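Local atomic coordinates of phosphoacetylglucosamine mutase (Aspergillus lentulus, PDB entry 5O9X), a protein that catalyses the interconversion of the 6-phosphate and 1-phosphate of N-acetylglucosamine, as a phosphoacetylglucosamine mutase of the phosphohexomutase family. Residues L48-R53 against I62-T67; K55-Q60 against L80-G85. The protein carries 1 engineered substitution. All coordinates share one frame; numbering follows the deposited sequence.

In the fold
Contacts 1 and 2 both draw on helix 40-56 and on the antiparallel neighbours 61-66 and 75-81 of one mixed sheet, and their centres lie about 9 Å apart. A salt bridge joins them directly, Arg53 NE of contact 1 to Asp82 OD1 of contact 2 at 2.8 Å. Packing adds to it, with Ile62 CD1 3.8 Å from Pro83 CG, and so does a probable backbone bond from Val81 N to Gly63 O at 2.9 Å. The bound glucose 1,6-bisphosphate is about 14 Å from the side chain of Val64. Beyond Thr67 the chain reaches Ala69, an engineered residue at the position probably equivalent to the family's phosphorylated serine.

Contact 1. Residues L48-R53 against I62-T67; sequences LLATLR and IGVMVT
Arg53 meets Ile62 with its aliphatic stem, while its flat guanidinium group continues past Ile62 to partners outside the strand: NE to Asp82 in a salt bridge, the cation to Trp92 in a cation-pi contact, and NH2 to Glu89 in a long, weak ion pair. No atom of 62-67 lies against either guanidinium face. The stem crosses Ile62 at about a right angle, with Arg53 CG 3.6 Å from Ile62 CD1 and 3.8 Å from Ile62 CG1. The first torsion sets CG there, anti to the backbone N (chi1 -178°); the bend at chi2 (64°) then turns the rest of the chain toward Asp82. One turn back, Ala50 CB is 4.2 Å from Ile62 CG2 and 4.1 Å from Val64 CG2, so the methyl meets two successive inward side chains of the strand. With no hydrogen bond across it, this is a small apolar interface of buried residues. The axes run nearly antiparallel, 160° apart and 8.7 Å at closest approach, as expected where the helix of a beta-alpha-beta crossover returns into its second strand. Strand 61-66 sits between 75-81 and 127-132; helix 138-151 also packs on Val64, and helix 91-101 packs on Leu49 of helix 40-56.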
loop_
_atom_site.group_PDB
_atom_site.type_symbol
_atom_site.label_atom_id
_atom_site.label_comp_id
_atom_site.label_asym_id
_atom_site.label_seq_id
_atom_site.Cartn_x
_atom_site.Cartn_y
_atom_site.Cartn_z
ATOM N N LEU A 48 -1.574 12.982 19.902
ATOM C CA LEU A 48 -0.638 12.793 21.047
ATOM C C LEU A 48 0.580 11.929 20.721
ATOM O O LEU A 48 1.728 12.359 20.964
ATOM C CB LEU A 48 -1.454 12.237 22.208
ATOM C CG LEU A 48 -2.183 13.246 23.108
ATOM C CD1 LEU A 48 -2.731 14.515 22.491
ATOM C CD2 LEU A 48 -3.228 12.540 23.945
ATOM N N LEU A 49 0.353 10.755 20.127
ATOM C CA LEU A 49 1.433 9.865 19.705
ATOM C C LEU A 49 2.390 10.487 18.670
ATOM O O LEU A 49 3.604 10.355 18.816
ATOM C CB LEU A 49 0.874 8.560 19.179
ATOM C CG LEU A 49 2.043 7.568 19.040
ATOM C CD1 LEU A 49 2.532 7.043 20.385
ATOM C CD2 LEU A 49 1.653 6.432 18.168
ATOM N N ALA A 50 1.832 11.152 17.643
ATOM C CA ALA A 50 2.633 11.810 16.625
ATOM C C ALA A 50 3.566 12.836 17.286
ATOM O O ALA A 50 4.699 12.980 16.845
ATOM C CB ALA A 50 1.746 12.516 15.545
ATOM N N THR A 51 3.067 13.561 18.266
ATOM C CA THR A 51 3.900 14.584 18.986
ATOM C C THR A 51 5.106 13.859 19.683
ATOM O O THR A 51 6.266 14.237 19.500
ATOM C CB THR A 51 3.096 15.349 20.061
ATOM O OG1 THR A 51 2.045 16.114 19.467
ATOM C CG2 THR A 51 4.013 16.357 20.834
ATOM N N LEU A 52 4.805 12.780 20.410
ATOM C CA LEU A 52 5.841 12.008 21.082
ATOM C C LEU A 52 6.839 11.421 20.115
ATOM O O LEU A 52 8.056 11.375 20.427
ATOM C CB LEU A 52 5.236 10.890 21.952
ATOM C CG LEU A 52 4.414 11.393 23.165
ATOM C CD1 LEU A 52 3.970 10.204 23.996
ATOM C CD2 LEU A 52 5.177 12.384 24.069
ATOM N N ARG A 53 6.363 10.974 18.944
ATOM C CA ARG A 53 7.251 10.338 17.986
ATOM C C ARG A 53 8.205 11.347 17.456
ATOM O O ARG A 53 9.415 11.079 17.346
ATOM C CB ARG A 53 6.485 9.638 16.790
ATOM C CG ARG A 53 7.393 8.924 15.787
ATOM C CD ARG A 53 8.124 7.778 16.455
ATOM N NE ARG A 53 8.848 6.956 15.510
ATOM C CZ ARG A 53 9.870 6.187 15.810
ATOM N NH1 ARG A 53 10.389 6.198 17.060
ATOM N NH2 ARG A 53 10.381 5.434 14.856
ATOM N N ILE A 62 6.832 14.094 11.401
ATOM C CA ILE A 62 6.056 12.814 11.362
ATOM C C ILE A 62 4.742 13.060 10.550
ATOM O O ILE A 62 4.117 14.112 10.704
ATOM C CB ILE A 62 5.742 12.423 12.808
ATOM C CG1 ILE A 62 7.061 12.052 13.568
ATOM C CG2 ILE A 62 4.751 11.235 12.917
ATOM C CD1 ILE A 62 7.882 10.953 12.876
ATOM N N GLY A 63 4.274 12.072 9.773
ATOM C CA GLY A 63 3.048 12.358 8.948
ATOM C C GLY A 63 1.879 11.612 9.582
ATOM O O GLY A 63 2.071 10.534 10.270
ATOM N N VAL A 64 0.675 12.154 9.375
ATOM C CA VAL A 64 -0.538 11.449 9.698
ATOM C C VAL A 64 -1.429 11.495 8.448
ATOM O O VAL A 64 -1.671 12.556 7.955
ATOM C CB VAL A 64 -1.298 12.138 10.876
ATOM C CG1 VAL A 64 -2.553 11.341 11.194
ATOM C CG2 VAL A 64 -0.440 12.129 12.153
ATOM N N MET A 65 -1.876 10.352 7.953
ATOM C CA MET A 65 -2.783 10.333 6.794
ATOM C C MET A 65 -4.143 9.879 7.312
ATOM O O MET A 65 -4.225 8.804 7.952
ATOM C CB MET A 65 -2.281 9.306 5.760
ATOM C CG MET A 65 -3.176 9.215 4.505
ATOM S SD MET A 65 -3.110 10.731 3.531
ATOM C CE MET A 65 -4.483 10.401 2.441
ATOM N N VAL A 66 -5.189 10.658 7.061
ATOM C CA VAL A 66 -6.517 10.273 7.522
ATOM C C VAL A 66 -7.234 9.610 6.304
ATOM O O VAL A 66 -7.586 10.286 5.353
ATOM C CB VAL A 66 -7.321 11.465 8.044
ATOM C CG1 VAL A 66 -8.755 11.010 8.458
ATOM C CG2 VAL A 66 -6.518 12.100 9.226
ATOM N N THR A 67 -7.374 8.274 6.348
ATOM C CA THR A 67 -7.962 7.563 5.265
ATOM C C THR A 67 -8.293 6.170 5.813
ATOM O O THR A 67 -7.646 5.669 6.733
ATOM C CB THR A 67 -6.928 7.408 4.047
ATOM O OG1 THR A 67 -7.589 6.711 3.006
ATOM C CG2 THR A 67 -5.664 6.569 4.424
#

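Contact 2. Residues K55-Q60 against L80-G85; sequences KKLSGQ and LVDPMG
A Schellman motif ends helix 40-56, and the type I' turn that overlaps it, Leu57 to Gln60, meets a second turn at the end of strand 75-81. The evidence for the first is the bond from Ser58 N to Lys55 O (2.9 Å), that from Gly59 N to Ser54 O, and the positive phi of Ser58. On the other side a type I turn runs from Asp82 to Gly85, closed by Gly85 N to Asp82 O at 2.9 Å. Pro83 is its second residue, and its ring is the surface on which Leu57 and Gln60 converge. Leu57 comes in with one branch: its CD1 is 3.5 Å from Pro83 CD and 3.6 Å from Pro83 CG, and the two side chains cross roughly perpendicularly. Gln60 brings its carboxamide broadside. Pro83 CB and CG both lie about 3.7 Å off the plane of the Gln60 amide, and CB stands roughly over Gln60 CD, 3.8 Å from it. The extended chain of Gln60 (chi2 178°) carries the amide out over Pro83, and chi3 of -57° turns its face onto the ring. Asp82 OD1 passes 4.1 Å from Leu57 CD1, but its polar partner is Arg53, while OD2 accepts from Glu89 N. Asn175 of helix 164-176 touches both Gln60 and Pro83. Van der Waals packing, apolar from Leu57 and by the amide face from Gln60, thus sets a Schellman-capped helix end with its type I' turn against a type I turn with proline at its second position, within alpha/beta/alpha domain I.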
loop_
_atom_site.group_PDB
_atom_site.type_symbol
_atom_site.label_atom_id
_atom_site.label_comp_id
_atom_site.label_asym_id
_atom_site.label_seq_id
_atom_site.Cartn_x
_atom_site.Cartn_y
_atom_site.Cartn_z
ATOM N N LYS A 55 9.121 14.283 18.746
ATOM C CA LYS A 55 10.057 14.647 19.863
ATOM C C LYS A 55 11.180 13.602 20.071
ATOM O O LYS A 55 12.380 13.983 20.091
ATOM C CB LYS A 55 9.261 14.933 21.159
ATOM C CG LYS A 55 8.530 16.264 21.178
ATOM C CD LYS A 55 7.764 16.401 22.507
ATOM C CE LYS A 55 6.884 17.619 22.592
ATOM N NZ LYS A 55 7.652 18.889 22.820
ATOM N N LYS A 56 10.815 12.306 20.098
ATOM C CA LYS A 56 11.790 11.212 20.246
ATOM C C LYS A 56 12.789 11.218 19.109
ATOM O O LYS A 56 13.973 10.904 19.343
ATOM C CB LYS A 56 11.136 9.818 20.326
ATOM C CG LYS A 56 12.091 8.651 20.587
ATOM C CD LYS A 56 12.860 8.792 21.933
ATOM C CE LYS A 56 13.631 7.508 22.266
ATOM N NZ LYS A 56 14.362 7.699 23.551
ATOM N N LEU A 57 12.318 11.590 17.906
ATOM C CA LEU A 57 13.179 11.675 16.733
ATOM C C LEU A 57 13.700 13.086 16.517
ATOM O O LEU A 57 13.814 13.536 15.379
ATOM C CB LEU A 57 12.487 11.046 15.504
ATOM C CG LEU A 57 12.191 9.537 15.661
ATOM C CD1 LEU A 57 11.435 9.014 14.421
ATOM C CD2 LEU A 57 13.462 8.709 15.832
ATOM N N SER A 58 13.964 13.790 17.640
ATOM C CA SER A 58 14.599 15.147 17.677
ATOM C C SER A 58 13.947 16.179 16.752
ATOM O O SER A 58 14.642 16.986 16.111
ATOM C CB SER A 58 16.124 15.082 17.380
ATOM O OG SER A 58 16.810 14.011 18.027
ATOM N N GLY A 59 12.614 16.136 16.689
ATOM C CA GLY A 59 11.778 17.109 15.968
ATOM C C GLY A 59 11.660 16.881 14.466
ATOM O O GLY A 59 11.349 17.816 13.723
ATOM N N GLN A 60 11.884 15.645 14.013
ATOM C CA GLN A 60 11.731 15.294 12.593
ATOM C C GLN A 60 10.226 15.275 12.304
ATOM O O GLN A 60 9.438 15.028 13.189
ATOM C CB GLN A 60 12.391 13.962 12.243
ATOM C CG GLN A 60 13.887 14.059 11.880
ATOM C CD GLN A 60 14.502 12.710 11.603
ATOM O OE1 GLN A 60 14.467 11.827 12.435
ATOM N NE2 GLN A 60 15.060 12.537 10.428
ATOM N N LEU A 80 0.067 6.402 10.714
ATOM C CA LEU A 80 1.299 7.170 10.998
ATOM C C LEU A 80 2.488 6.919 10.011
ATOM O O LEU A 80 2.725 5.794 9.558
ATOM C CB LEU A 80 1.703 7.035 12.443
ATOM C CG LEU A 80 0.619 7.709 13.282
ATOM C CD1 LEU A 80 -0.093 6.665 14.152
ATOM C CD2 LEU A 80 1.297 8.795 14.096
ATOM N N VAL A 81 3.221 7.977 9.714
ATOM C CA VAL A 81 4.335 7.958 8.750
ATOM C C VAL A 81 5.605 8.449 9.469
ATOM O O VAL A 81 5.648 9.563 9.933
ATOM C CB VAL A 81 4.084 8.843 7.485
ATOM C CG1 VAL A 81 5.244 8.655 6.459
ATOM C CG2 VAL A 81 2.752 8.458 6.838
ATOM N N ASP A 82 6.637 7.611 9.484
ATOM C CA ASP A 82 7.929 7.930 10.151
ATOM C C ASP A 82 8.780 8.784 9.187
ATOM O O ASP A 82 8.449 8.920 7.970
ATOM C CB ASP A 82 8.650 6.643 10.564
ATOM C CG ASP A 82 8.500 6.296 12.056
ATOM O OD1 ASP A 82 8.106 7.127 12.859
ATOM O OD2 ASP A 82 8.821 5.149 12.465
ATOM N N PRO A 83 9.932 9.302 9.677
ATOM C CA PRO A 83 10.548 10.394 8.933
ATOM C C PRO A 83 10.986 10.109 7.508
ATOM O O PRO A 83 11.052 11.060 6.741
ATOM C CB PRO A 83 11.800 10.732 9.805
ATOM C CG PRO A 83 11.225 10.507 11.205
ATOM C CD PRO A 83 10.607 9.132 11.001
ATOM N N MET A 84 11.315 8.855 7.170
ATOM C CA MET A 84 11.843 8.575 5.822
ATOM C C MET A 84 10.745 8.011 4.911
ATOM O O MET A 84 11.007 7.505 3.821
ATOM C CB MET A 84 13.144 7.704 5.880
ATOM C CG MET A 84 14.362 8.492 6.454
ATOM S SD MET A 84 14.715 10.002 5.464
ATOM C CE MET A 84 15.425 9.282 3.974
ATOM N N GLY A 85 9.508 8.099 5.384
ATOM C CA GLY A 85 8.372 7.673 4.551
ATOM C C GLY A 85 7.894 6.281 4.883
ATOM O O GLY A 85 6.903 5.846 4.329
#